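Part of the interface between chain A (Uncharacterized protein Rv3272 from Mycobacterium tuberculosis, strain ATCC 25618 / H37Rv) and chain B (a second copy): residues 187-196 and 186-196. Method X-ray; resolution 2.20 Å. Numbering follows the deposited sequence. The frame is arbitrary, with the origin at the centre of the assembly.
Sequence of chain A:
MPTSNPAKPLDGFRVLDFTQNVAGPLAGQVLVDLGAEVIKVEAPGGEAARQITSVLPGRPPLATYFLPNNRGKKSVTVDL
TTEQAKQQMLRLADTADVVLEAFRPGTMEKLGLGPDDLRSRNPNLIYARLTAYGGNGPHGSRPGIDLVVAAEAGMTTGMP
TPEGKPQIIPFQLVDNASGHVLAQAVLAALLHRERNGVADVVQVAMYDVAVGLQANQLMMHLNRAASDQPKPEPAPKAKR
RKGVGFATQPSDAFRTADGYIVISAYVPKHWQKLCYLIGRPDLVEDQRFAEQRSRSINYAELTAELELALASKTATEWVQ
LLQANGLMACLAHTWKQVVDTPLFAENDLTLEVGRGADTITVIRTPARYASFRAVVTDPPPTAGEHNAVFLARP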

# COMPACT_ATOMS: atom_id res chain seq x y z
N LEU A 187 6.71 -14.23 -1.87
CA LEU A 187 6.86 -14.97 -0.62
C LEU A 187 5.88 -16.14 -0.54
O LEU A 187 6.26 -17.26 -0.15
CB LEU A 187 6.66 -14.03 0.57
CG LEU A 187 7.85 -13.39 1.29
CD1 LEU A 187 9.17 -13.61 0.57
CD2 LEU A 187 7.60 -11.90 1.54
N ALA A 188 4.63 -15.89 -0.92
CA ALA A 188 3.63 -16.95 -0.95
C ALA A 188 4.07 -18.07 -1.89
O ALA A 188 3.99 -19.25 -1.54
CB ALA A 188 2.28 -16.39 -1.38
N ALA A 189 4.57 -17.69 -3.06
CA ALA A 189 5.04 -18.66 -4.04
C ALA A 189 6.21 -19.50 -3.51
O ALA A 189 6.26 -20.70 -3.72
CB ALA A 189 5.43 -17.96 -5.33
N LEU A 190 7.16 -18.85 -2.84
CA LEU A 190 8.30 -19.54 -2.25
C LEU A 190 7.85 -20.56 -1.20
O LEU A 190 8.44 -21.63 -1.06
CB LEU A 190 9.26 -18.54 -1.63
CG LEU A 190 10.08 -17.73 -2.63
CD1 LEU A 190 10.82 -16.61 -1.90
CD2 LEU A 190 11.06 -18.62 -3.41
N LEU A 191 6.80 -20.21 -0.46
CA LEU A 191 6.25 -21.09 0.56
C LEU A 191 5.51 -22.24 -0.09
O LEU A 191 5.62 -23.39 0.34
CB LEU A 191 5.30 -20.31 1.46
CG LEU A 191 4.96 -20.73 2.89
CD1 LEU A 191 6.15 -21.28 3.68
CD2 LEU A 191 4.36 -19.52 3.58
N HIS A 192 4.78 -21.93 -1.16
CA HIS A 192 4.03 -22.93 -1.91
C HIS A 192 5.01 -23.99 -2.39
O HIS A 192 4.76 -25.19 -2.27
CB HIS A 192 3.31 -22.28 -3.10
CG HIS A 192 2.18 -23.09 -3.67
ND1 HIS A 192 1.44 -23.98 -2.93
CD2 HIS A 192 1.67 -23.12 -4.92
CE1 HIS A 192 0.52 -24.53 -3.70
NE2 HIS A 192 0.64 -24.03 -4.92
N ARG A 193 6.12 -23.54 -2.95
CA ARG A 193 7.14 -24.45 -3.45
C ARG A 193 7.75 -25.26 -2.30
O ARG A 193 7.87 -26.48 -2.39
CB ARG A 193 8.23 -23.67 -4.19
CG ARG A 193 9.14 -24.55 -5.02
CD ARG A 193 10.24 -23.75 -5.67
NE ARG A 193 11.12 -23.16 -4.67
CZ ARG A 193 12.30 -22.61 -4.95
NH1 ARG A 193 12.73 -22.56 -6.20
NH2 ARG A 193 13.04 -22.10 -3.97
N GLU A 194 8.06 -24.59 -1.21
CA GLU A 194 8.70 -25.22 -0.07
C GLU A 194 7.87 -26.36 0.50
O GLU A 194 8.38 -27.44 0.77
CB GLU A 194 8.98 -24.18 1.01
CG GLU A 194 10.03 -24.57 2.05
CD GLU A 194 11.46 -24.69 1.52
OE1 GLU A 194 11.78 -24.05 0.48
OE2 GLU A 194 12.25 -25.40 2.18
N ARG A 195 6.56 -26.13 0.62
CA ARG A 195 5.72 -27.10 1.29
C ARG A 195 5.02 -28.08 0.37
O ARG A 195 4.87 -29.25 0.71
CB ARG A 195 4.66 -26.36 2.09
CG ARG A 195 5.22 -25.33 3.02
CD ARG A 195 4.13 -24.75 3.86
NE ARG A 195 3.49 -25.75 4.71
CZ ARG A 195 2.18 -25.99 4.73
NH1 ARG A 195 1.68 -26.92 5.54
NH2 ARG A 195 1.38 -25.29 3.94
N ASN A 196 4.65 -27.61 -0.82
CA ASN A 196 3.81 -28.42 -1.70
C ASN A 196 4.50 -28.85 -2.98
O ASN A 196 3.94 -29.64 -3.74
CB ASN A 196 2.53 -27.66 -2.05
CG ASN A 196 1.67 -27.37 -0.82
OD1 ASN A 196 1.41 -28.25 -0.01
ND2 ASN A 196 1.23 -26.11 -0.67
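Chain B 186-196: VLAALLHRERN

Chain B lies on chain A as a second helix running the same way: the two axes cross at 30°, come within 9.2 Å of each other, and pair like residue with like, so most contacts have a near-twin with the chains exchanged. Both backbones are α-helical, held by i to i+4 bonds such as B:Leu191 N to B:Leu187 O (3.1 Å). A:Leu187 CA is 6.0 Å from B:Leu187 CA, and A:Leu191 CA 6.1 Å from B:Leu191 CA; at Leu187 both CA-to-CB bonds point toward the partner, and A:Leu187 CB meets B:Leu187 CB at 3.8 Å. A:Leu187 CD2 also reaches B:Ala188 CB (4.3 Å), and A:Ala188 CB returns the contact to B:Leu187 CD2 (4.4 Å). A:Leu190 CB packs on B:Leu191 CD2 at 3.6 Å. A:Leu191 CD2 lies 3.6 Å from B:Leu190 CB, while its CD1 touches B:Leu191 CD1 at 3.9 Å; B:Leu191, chi1 t and chi2 p, thus sits as a knob among A:Leu187, A:Leu190, A:Leu191 and A:Glu194. A:Glu194 CA stands 8.0 Å from B:Glu194 CA, yet A:Glu194 CG still meets B:Glu194 CG at 3.7 Å. A:Arg195 NE approaches B:Glu194 OE2 only to 4.4 Å, too far for a salt bridge. No hydrogen bond crosses; apolar packing dominates.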

# COMPACT_ATOMS: atom_id res chain seq x y z
N VAL B 186 4.06 -11.83 7.71
CA VAL B 186 3.65 -13.15 8.19
C VAL B 186 4.17 -14.24 7.24
O VAL B 186 4.68 -15.27 7.68
CB VAL B 186 2.12 -13.22 8.36
CG1 VAL B 186 1.66 -14.67 8.52
CG2 VAL B 186 1.69 -12.38 9.57
N LEU B 187 4.05 -14.00 5.93
CA LEU B 187 4.56 -14.94 4.94
C LEU B 187 6.07 -15.15 5.08
O LEU B 187 6.56 -16.28 5.02
CB LEU B 187 4.24 -14.43 3.53
CG LEU B 187 3.05 -14.97 2.74
CD1 LEU B 187 2.21 -15.95 3.52
CD2 LEU B 187 2.19 -13.84 2.16
N ALA B 188 6.80 -14.06 5.27
CA ALA B 188 8.25 -14.13 5.48
C ALA B 188 8.58 -14.96 6.72
O ALA B 188 9.51 -15.77 6.71
CB ALA B 188 8.84 -12.74 5.59
N ALA B 189 7.83 -14.73 7.80
CA ALA B 189 8.03 -15.45 9.06
C ALA B 189 7.79 -16.95 8.89
O ALA B 189 8.56 -17.77 9.40
CB ALA B 189 7.10 -14.89 10.14
N LEU B 190 6.74 -17.31 8.16
CA LEU B 190 6.44 -18.71 7.87
C LEU B 190 7.58 -19.40 7.10
O LEU B 190 7.87 -20.57 7.32
CB LEU B 190 5.14 -18.79 7.07
CG LEU B 190 3.82 -18.58 7.82
CD1 LEU B 190 2.61 -18.66 6.88
CD2 LEU B 190 3.70 -19.53 9.02
N LEU B 191 8.22 -18.65 6.21
CA LEU B 191 9.32 -19.20 5.43
C LEU B 191 10.54 -19.34 6.35
O LEU B 191 11.28 -20.32 6.26
CB LEU B 191 9.60 -18.30 4.22
CG LEU B 191 10.21 -18.80 2.91
CD1 LEU B 191 9.68 -20.15 2.46
CD2 LEU B 191 9.88 -17.76 1.85
N HIS B 192 10.71 -18.38 7.24
CA HIS B 192 11.81 -18.37 8.22
C HIS B 192 11.77 -19.61 9.11
O HIS B 192 12.77 -20.27 9.35
CB HIS B 192 11.72 -17.11 9.10
CG HIS B 192 13.00 -16.76 9.80
ND1 HIS B 192 14.24 -17.09 9.30
CD2 HIS B 192 13.22 -16.06 10.94
CE1 HIS B 192 15.17 -16.63 10.11
NE2 HIS B 192 14.58 -16.00 11.12
N ARG B 193 10.58 -19.89 9.62
CA ARG B 193 10.31 -21.04 10.47
C ARG B 193 10.54 -22.33 9.69
O ARG B 193 11.12 -23.30 10.19
CB ARG B 193 8.89 -20.92 11.01
CG ARG B 193 8.49 -21.86 12.12
CD ARG B 193 7.28 -22.59 11.62
NE ARG B 193 6.14 -22.49 12.50
CZ ARG B 193 4.90 -22.81 12.14
NH1 ARG B 193 3.91 -22.70 13.02
NH2 ARG B 193 4.64 -23.20 10.90
N GLU B 194 10.06 -22.33 8.45
CA GLU B 194 10.16 -23.48 7.56
C GLU B 194 11.60 -23.86 7.23
O GLU B 194 11.96 -25.03 7.25
CB GLU B 194 9.39 -23.19 6.28
CG GLU B 194 8.90 -24.40 5.54
CD GLU B 194 7.81 -25.15 6.30
OE1 GLU B 194 7.12 -24.52 7.13
OE2 GLU B 194 7.66 -26.36 6.07
N ARG B 195 12.43 -22.86 6.93
CA ARG B 195 13.80 -23.11 6.47
C ARG B 195 14.88 -23.02 7.55
O ARG B 195 15.92 -23.67 7.45
CB ARG B 195 14.14 -22.13 5.35
CG ARG B 195 13.12 -22.12 4.24
CD ARG B 195 13.54 -21.27 3.08
NE ARG B 195 14.74 -21.76 2.42
CZ ARG B 195 15.89 -21.10 2.33
NH1 ARG B 195 16.91 -21.64 1.68
NH2 ARG B 195 16.01 -19.89 2.88
N ASN B 196 14.67 -22.18 8.56
CA ASN B 196 15.72 -21.93 9.55
C ASN B 196 15.31 -22.38 10.95
O ASN B 196 16.11 -22.34 11.89
CB ASN B 196 16.08 -20.44 9.58
CG ASN B 196 16.55 -19.94 8.24
OD1 ASN B 196 17.38 -20.56 7.58
ND2 ASN B 196 16.04 -18.78 7.84